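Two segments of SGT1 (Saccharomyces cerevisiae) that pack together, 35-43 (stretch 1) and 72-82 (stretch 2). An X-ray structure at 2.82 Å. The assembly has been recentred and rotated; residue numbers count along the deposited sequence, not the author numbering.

Stretch 1 35-43: PTNLTALIF
Stretch 2 (72-82) DKALMTAEGRG

Two helices of one chain pack nearly antiparallel, their N-to-C directions 155° apart and their axes 9.1 Å apart at closest approach. Pro35 (-62/-29), Thr36 (-104/25) and Asn37 (-77/115) lead into helix 38-43; helix 72-81 ends at Arg81, and Gly82 follows with positive phi (88/23), where a CB would jam against the preceding carbonyl O, so glycine suits it. Most helical residues lie near -65/-42; Phe43 (-85/-18) and Arg81 (-80/-35) depart from it. Leu38 CA lies 5.6 Å from Ala74 CA and Thr36 CA 6.4 Å from Thr77 CA.

The contact is mainly apolar. Leu38 (m, t) is a knob in the hole formed by Ala74, Thr77, Ala78 and Arg81: its CD2 lies 3.8 Å from Ala74 CB and 3.2 Å from Ala74 O, its CD1 4.3 Å from Ala78 CB. One turn on, Leu41 (m, t) points toward the partner, its CB 4.2 Å from Ala74 CB, while Ile42 CG1 (chi1 m, chi2 t) also comes within 4.2 Å of Ala74 CB. Leu41 CD2 lies 4.2 Å from Lys73 CB, where the lysine (chi1 t) offers aliphatic carbon; its side chain is unmodelled beyond CG.

Two side-chain hydrogen bonds lie within the stretches. Asn37 (chi1 t, chi2 -80°) caps the first helix, its OD1 accepting from Ala40 N at 2.8 Å. Thr77 (m) donates from OG1 to Lys73 O at 2.8 Å, which satisfies its hydroxyl within its own helix, while its CG2 packs 3.7 Å from Thr36 CB (Thr36 chi1 p).

Arg81 (m, t, t, chi4 -157°) reaches across the end of the interface. Leu38 CD1 covers one guanidinium face, 3.5 Å from Arg81 NH1, and Thr36 O lies at its edge, 3.1 Å from Arg81 NH2. A water bridges the stretches, accepting from Arg81 NH2 at 2.8 Å and, weakly, from Leu38 N at 3.4 Å.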

# COMPACT_ATOMS: atom_id res chain seq x y z
N PRO B 35 -31.46 -13.69 3.34
CA PRO B 35 -30.27 -14.20 2.64
C PRO B 35 -30.06 -13.69 1.23
O PRO B 35 -28.91 -13.65 0.79
CB PRO B 35 -30.49 -15.72 2.63
CG PRO B 35 -31.88 -15.91 2.95
CD PRO B 35 -32.29 -14.81 3.83
N THR B 36 -31.15 -13.35 0.51
CA THR B 36 -31.05 -12.92 -0.90
C THR B 36 -31.20 -11.40 -1.07
O THR B 36 -31.53 -10.95 -2.16
CB THR B 36 -32.04 -13.70 -1.78
OG1 THR B 36 -33.37 -13.52 -1.31
CG2 THR B 36 -31.69 -15.17 -1.88
N ASN B 37 -30.90 -10.62 -0.03
CA ASN B 37 -30.96 -9.17 -0.11
C ASN B 37 -29.72 -8.68 -0.86
O ASN B 37 -28.59 -8.85 -0.36
CB ASN B 37 -31.05 -8.56 1.28
CG ASN B 37 -31.18 -7.06 1.27
OD1 ASN B 37 -30.21 -6.31 1.10
ND2 ASN B 37 -32.39 -6.57 1.46
N LEU B 38 -29.93 -8.09 -2.05
CA LEU B 38 -28.83 -7.63 -2.88
C LEU B 38 -27.97 -6.56 -2.20
O LEU B 38 -26.75 -6.67 -2.24
CB LEU B 38 -29.31 -7.14 -4.24
CG LEU B 38 -29.79 -8.25 -5.17
CD1 LEU B 38 -30.58 -7.70 -6.33
CD2 LEU B 38 -28.66 -9.11 -5.66
N THR B 39 -28.57 -5.57 -1.55
CA THR B 39 -27.82 -4.51 -0.88
C THR B 39 -26.89 -5.10 0.21
O THR B 39 -25.71 -4.73 0.26
CB THR B 39 -28.79 -3.47 -0.34
OG1 THR B 39 -29.62 -3.07 -1.42
CG2 THR B 39 -28.08 -2.26 0.24
N ALA B 40 -27.40 -6.02 1.03
CA ALA B 40 -26.62 -6.68 2.07
C ALA B 40 -25.50 -7.56 1.46
O ALA B 40 -24.38 -7.53 1.97
CB ALA B 40 -27.53 -7.50 2.96
N LEU B 41 -25.75 -8.27 0.35
CA LEU B 41 -24.72 -9.10 -0.30
C LEU B 41 -23.59 -8.26 -0.88
O LEU B 41 -22.42 -8.54 -0.65
CB LEU B 41 -25.33 -9.98 -1.43
CG LEU B 41 -26.26 -11.12 -1.02
CD1 LEU B 41 -27.03 -11.60 -2.19
CD2 LEU B 41 -25.50 -12.26 -0.41
N ILE B 42 -23.98 -7.23 -1.63
CA ILE B 42 -23.12 -6.29 -2.34
C ILE B 42 -22.26 -5.51 -1.37
O ILE B 42 -21.06 -5.39 -1.62
CB ILE B 42 -24.04 -5.39 -3.21
CG1 ILE B 42 -24.35 -6.09 -4.54
CG2 ILE B 42 -23.57 -3.95 -3.41
CD1 ILE B 42 -25.58 -5.56 -5.29
N PHE B 43 -22.85 -4.97 -0.28
CA PHE B 43 -22.10 -4.16 0.67
C PHE B 43 -21.40 -4.99 1.71
O PHE B 43 -20.43 -4.48 2.27
CB PHE B 43 -22.95 -3.07 1.28
CG PHE B 43 -23.20 -2.02 0.23
CD1 PHE B 43 -22.14 -1.39 -0.42
CD2 PHE B 43 -24.49 -1.69 -0.15
CE1 PHE B 43 -22.37 -0.45 -1.43
CE2 PHE B 43 -24.72 -0.74 -1.14
CZ PHE B 43 -23.66 -0.13 -1.79
N ASP B 72 -21.04 -13.24 -6.39
CA ASP B 72 -21.54 -14.38 -7.17
C ASP B 72 -22.98 -14.66 -6.79
O ASP B 72 -23.82 -14.84 -7.69
CB ASP B 72 -20.67 -15.65 -6.97
CG ASP B 72 -19.27 -15.64 -7.62
OD1 ASP B 72 -18.99 -14.73 -8.44
OD2 ASP B 72 -18.47 -16.56 -7.31
N LYS B 73 -23.28 -14.65 -5.48
CA LYS B 73 -24.60 -14.92 -4.93
C LYS B 73 -25.57 -13.82 -5.36
O LYS B 73 -26.74 -14.12 -5.64
CB LYS B 73 -24.54 -15.03 -3.40
CG LYS B 73 -25.60 -15.96 -2.84
N ALA B 74 -25.08 -12.55 -5.44
CA ALA B 74 -25.83 -11.37 -5.86
C ALA B 74 -26.21 -11.49 -7.30
O ALA B 74 -27.37 -11.25 -7.63
CB ALA B 74 -25.02 -10.11 -5.63
N LEU B 75 -25.28 -11.92 -8.18
CA LEU B 75 -25.58 -12.11 -9.60
C LEU B 75 -26.65 -13.19 -9.81
O LEU B 75 -27.54 -13.01 -10.63
CB LEU B 75 -24.33 -12.45 -10.40
CG LEU B 75 -24.47 -12.28 -11.91
CD1 LEU B 75 -24.52 -10.77 -12.33
CD2 LEU B 75 -23.42 -13.06 -12.62
N MET B 76 -26.57 -14.29 -9.03
CA MET B 76 -27.55 -15.37 -9.06
C MET B 76 -28.97 -14.85 -8.77
O MET B 76 -29.91 -15.20 -9.48
CB MET B 76 -27.19 -16.42 -8.01
CG MET B 76 -26.32 -17.50 -8.51
SD MET B 76 -26.42 -18.86 -7.31
N THR B 77 -29.10 -14.01 -7.72
CA THR B 77 -30.36 -13.43 -7.27
C THR B 77 -30.88 -12.45 -8.30
O THR B 77 -32.04 -12.55 -8.69
CB THR B 77 -30.20 -12.75 -5.91
OG1 THR B 77 -29.40 -13.57 -5.05
CG2 THR B 77 -31.52 -12.43 -5.26
N ALA B 78 -30.02 -11.51 -8.74
CA ALA B 78 -30.38 -10.47 -9.71
C ALA B 78 -30.84 -11.09 -11.03
O ALA B 78 -31.87 -10.66 -11.58
CB ALA B 78 -29.20 -9.54 -9.93
N GLU B 79 -30.11 -12.12 -11.50
CA GLU B 79 -30.41 -12.84 -12.74
C GLU B 79 -31.67 -13.68 -12.61
O GLU B 79 -32.44 -13.76 -13.57
CB GLU B 79 -29.22 -13.70 -13.18
CG GLU B 79 -28.19 -12.89 -13.96
CD GLU B 79 -26.97 -13.63 -14.47
OE1 GLU B 79 -26.52 -14.60 -13.80
OE2 GLU B 79 -26.42 -13.21 -15.52
N GLY B 80 -31.88 -14.26 -11.42
CA GLY B 80 -33.04 -15.08 -11.09
C GLY B 80 -34.34 -14.32 -11.20
O GLY B 80 -35.34 -14.89 -11.64
N ARG B 81 -34.33 -13.03 -10.82
CA ARG B 81 -35.46 -12.10 -10.90
C ARG B 81 -35.66 -11.53 -12.29
O ARG B 81 -36.79 -11.21 -12.65
CB ARG B 81 -35.26 -10.89 -9.99
CG ARG B 81 -34.93 -11.19 -8.60
CD ARG B 81 -34.37 -9.94 -7.97
NE ARG B 81 -33.86 -10.25 -6.64
CZ ARG B 81 -33.70 -9.37 -5.68
NH1 ARG B 81 -34.01 -8.09 -5.88
NH2 ARG B 81 -33.24 -9.75 -4.49
N GLY B 82 -34.57 -11.29 -13.01
CA GLY B 82 -34.63 -10.68 -14.33
C GLY B 82 -34.58 -9.16 -14.23
O GLY B 82 -35.02 -8.45 -15.14
O HOH W 1 -33.15 -7.38 -3.03